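Local structure of transcarboxylase 5S subunit (Propionibacterium freudenreichii subsp. shermanii, 1RQB) at the interface of chains A and B. The protein transfers a carboxyl group from the biotin of the 1.3S subunit to pyruvate, forming oxaloacetate, as the cobalt-dependent 5S subunit of transcarboxylase. Coordinates in Å, arbitrary orientation; residue numbers count along the deposited sequence, not the author numbering. Chains: chain A/B, transcarboxylase 5S subunit.

Contact 1: the interface of chains A and B. Residues chain A 231-233, 309, 311; chain B 254, 266-267, 270.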
# COMPACT_ATOMS: atom_id res chain seq x y z
N THR A 231 7.63 -4.60 0.41
CA THR A 231 8.51 -3.48 0.75
C THR A 231 7.88 -2.13 0.39
O THR A 231 8.45 -1.08 0.68
CB THR A 231 9.81 -3.55 -0.04
OG1 THR A 231 9.48 -3.58 -1.44
CG2 THR A 231 10.60 -4.78 0.36
N GLY A 232 6.74 -2.16 -0.28
CA GLY A 232 6.07 -0.92 -0.66
C GLY A 232 6.65 -0.13 -1.82
O GLY A 232 6.18 0.98 -2.07
N VAL A 233 7.61 -0.66 -2.57
CA VAL A 233 8.22 0.12 -3.66
C VAL A 233 7.83 -0.41 -5.04
O VAL A 233 8.06 0.26 -6.05
CB VAL A 233 9.80 0.06 -3.63
CG1 VAL A 233 10.33 0.28 -2.20
CG2 VAL A 233 10.30 -1.30 -4.15
N VAL A 309 4.09 -3.01 5.56
CA VAL A 309 5.29 -2.60 4.82
C VAL A 309 6.55 -2.91 5.63
O VAL A 309 6.63 -2.56 6.81
CB VAL A 309 5.29 -1.07 4.54
CG1 VAL A 309 6.56 -0.67 3.75
CG2 VAL A 309 4.05 -0.68 3.80
N THR A 311 10.78 -2.74 4.83
CA THR A 311 11.88 -2.46 3.89
C THR A 311 13.22 -2.93 4.46
O THR A 311 14.27 -2.70 3.86
CB THR A 311 12.06 -0.95 3.62
OG1 THR A 311 12.31 -0.29 4.87
CG2 THR A 311 10.81 -0.33 2.95
N SER B 254 6.69 3.85 7.91
CA SER B 254 6.03 2.65 7.39
C SER B 254 5.07 1.95 8.36
O SER B 254 4.07 1.38 7.91
CB SER B 254 7.06 1.66 6.83
OG SER B 254 7.90 1.13 7.83
N GLU B 266 10.09 5.15 4.35
CA GLU B 266 11.22 4.30 3.95
C GLU B 266 11.04 3.79 2.51
O GLU B 266 12.02 3.67 1.78
CB GLU B 266 11.37 3.12 4.90
CG GLU B 266 11.54 3.55 6.35
CD GLU B 266 10.25 3.37 7.15
OE1 GLU B 266 9.24 4.04 6.84
OE2 GLU B 266 10.25 2.53 8.07
N SER B 267 9.82 3.47 2.11
CA SER B 267 9.59 2.98 0.75
C SER B 267 9.92 4.08 -0.26
O SER B 267 10.55 3.82 -1.29
CB SER B 267 8.13 2.54 0.58
OG SER B 267 7.84 1.45 1.44
N GLU B 270 13.76 4.40 -0.39
CA GLU B 270 14.42 3.25 -1.03
C GLU B 270 14.14 3.16 -2.54
O GLU B 270 15.01 2.75 -3.30
CB GLU B 270 13.97 1.94 -0.38
CG GLU B 270 14.38 1.80 1.07
CD GLU B 270 15.74 1.13 1.26
OE1 GLU B 270 16.51 1.01 0.28
OE2 GLU B 270 16.03 0.74 2.40
O HOH W 1 9.87 -0.68 6.73
O HOH W 2 3.32 -1.37 7.88
O HOH W 3 14.38 1.32 4.75
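B:Ser267 meets the backbone of A:Thr231 in the tight part of this contact. Its hydroxyl OG gives a hydrogen bond of 2.7 Å to the carbonyl O of A:Thr231. The donor is tilted 21° from the carbonyl plane, and the C=O···donor angle is 139°. The B:Ser267 OG lies beside its own backbone N (chi1 -63°), and this turns it toward chain A. CG1 of A:Val309 comes up against the same OG at 3.4 Å. Methyl CG1 of A:Val233 packs on CA of B:Ser267 at 4.1 Å.

A:Thr311 crosses B:Glu266 at about a right angle. Its methyl CG2 rests 4.0 Å from CB of B:Glu266. The carboxylate of B:Glu266 turns back to its own chain. Its OE1 takes the N-H of B:Ser254 at 2.8 Å through the syn lone pair. Its OE2 receives the hydroxyl of B:Ser254 from above the carboxylate plane. An alanine in place of B:Glu266 would probably leave the N-H and hydroxyl of B:Ser254 without these acceptors and let that hydroxyl turn.

The other side is looser and wet. Water 1 joins N and OG1 of A:Thr311 to OG of B:Ser254. Water 3 lies 2.6 Å from OG1 of A:Thr311 and 2.9 Å from OE2 of B:Glu270. That carboxylate reaches chain A through water here. Together, the direct bond, the packing and the water bridges help hold the two 5S subunits as a homodimer.

Contact 2: the interface of chains A and B. Residues chain A 254, 257-258, 264, 267; chain B 232, 308-309.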
# COMPACT_ATOMS: atom_id res chain seq x y z
N SER A 254 -8.23 -5.18 -5.26
CA SER A 254 -7.91 -4.27 -4.15
C SER A 254 -8.32 -4.75 -2.75
O SER A 254 -7.63 -4.44 -1.79
CB SER A 254 -8.45 -2.85 -4.43
OG SER A 254 -9.86 -2.82 -4.45
N SER A 257 -5.29 -7.14 -1.38
CA SER A 257 -3.98 -6.67 -1.86
C SER A 257 -3.16 -6.01 -0.75
O SER A 257 -3.63 -5.83 0.38
CB SER A 257 -4.19 -5.63 -2.97
OG SER A 257 -4.75 -4.44 -2.43
N LEU A 258 -1.92 -5.66 -1.11
CA LEU A 258 -0.92 -4.97 -0.28
C LEU A 258 -0.31 -5.88 0.78
O LEU A 258 -0.66 -7.05 0.91
CB LEU A 258 -1.52 -3.70 0.36
CG LEU A 258 -2.00 -2.69 -0.69
CD1 LEU A 258 -2.44 -1.40 -0.01
CD2 LEU A 258 -0.90 -2.41 -1.69
N PRO A 264 -2.61 -3.52 -6.00
CA PRO A 264 -4.02 -3.57 -6.39
C PRO A 264 -4.33 -3.44 -7.88
O PRO A 264 -3.87 -2.51 -8.55
CB PRO A 264 -4.66 -2.44 -5.56
CG PRO A 264 -3.56 -1.97 -4.62
CD PRO A 264 -2.31 -2.22 -5.38
N SER A 267 -5.92 -0.13 -8.82
CA SER A 267 -4.97 0.99 -8.70
C SER A 267 -4.02 0.99 -9.90
O SER A 267 -3.73 2.04 -10.47
CB SER A 267 -4.18 0.87 -7.40
OG SER A 267 -5.04 0.96 -6.27
N GLY B 232 -4.46 4.12 -3.65
CA GLY B 232 -3.35 3.26 -4.04
C GLY B 232 -2.54 3.66 -5.26
O GLY B 232 -1.68 2.88 -5.68
N LEU B 308 -8.11 -0.65 2.99
CA LEU B 308 -6.74 -0.23 2.64
C LEU B 308 -6.72 0.51 1.30
O LEU B 308 -5.96 1.46 1.12
CB LEU B 308 -5.80 -1.43 2.55
CG LEU B 308 -5.15 -1.91 3.84
CD1 LEU B 308 -4.12 -2.98 3.51
CD2 LEU B 308 -4.47 -0.72 4.55
N VAL B 309 -7.52 0.06 0.35
CA VAL B 309 -7.52 0.69 -0.98
C VAL B 309 -8.95 0.84 -1.49
O VAL B 309 -9.73 -0.11 -1.47
CB VAL B 309 -6.76 -0.19 -2.01
CG1 VAL B 309 -6.76 0.49 -3.40
CG2 VAL B 309 -5.36 -0.45 -1.54
O HOH W 4 -8.18 -2.81 0.49
O HOH W 5 -10.60 -2.38 -1.66
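This is a patch of the two-fold symmetric homodimer interface, packed largely through carbon contacts of B:Val309 and edged by water, and it helps join the two 5S subunits into the pairs that flank the 12S core. B:Val309 is the central side chain. It presses its two methyls into a surface built by A:Ser254, A:Ser257, A:Leu258, A:Pro264 and A:Ser267.

Methyl CG2 of B:Val309 meets CD1 of A:Leu258 at 3.4 Å, closer than two methyls normally pack. The two side chains cross obliquely. The A:Leu258 chain is extended at its end (chi2 -174°), which carries CD1 forward to that methyl. CG of A:Pro264 touches the same CG2 at 3.9 Å, and these side chains cross at about a right angle.

With CG1 anti to the backbone N of B:Val309 (chi1 -179°), that methyl faces A:Ser267 and A:Ser254 while CG2 faces A:Leu258 and A:Pro264. CG1 lies 3.9 Å from CB of A:Ser254. CB of A:Ser267 also packs on the carbonyl O of B:Gly232. B:Leu308 adds a peripheral contact to A:Leu258, but it is poorly ordered.

Water lines one edge. Water 4 links N of B:Val309 to the carbonyl O of A:Ser254, 2.9 Å from each. The same carbonyl O accepts the hydroxyl OG of A:Ser257 at 2.9 Å, a bent bond within chain A (112° at the carbonyl O), which probably steadies the end of the 3-10 helix 254-256.

In the fold, chain A supplies the 3-10 helix 254-256, the loop after it and the start of helix 265-271. These follow strand 248-251 of the TIM barrel. Chain B supplies the loop residues 232 and 308-309.

Contact 1 and contact 2 lie about 15 Å apart, measured between the centres of their C-alpha atoms. They draw on the same elements with the chains exchanged. The 3-10 helix 254-256 and helix 265-271 come from chain B in contact 1 and from chain A in contact 2. The loop residues 232 and 309 come from the opposite chain each time. The two patches thus show parts of one arrangement that the two-fold axis repeats, and share positions 232, 254, 267 and 309. Each subunit both offers the valine and receives its partner's. The homodimer is therefore held in the same way on both sides of the axis.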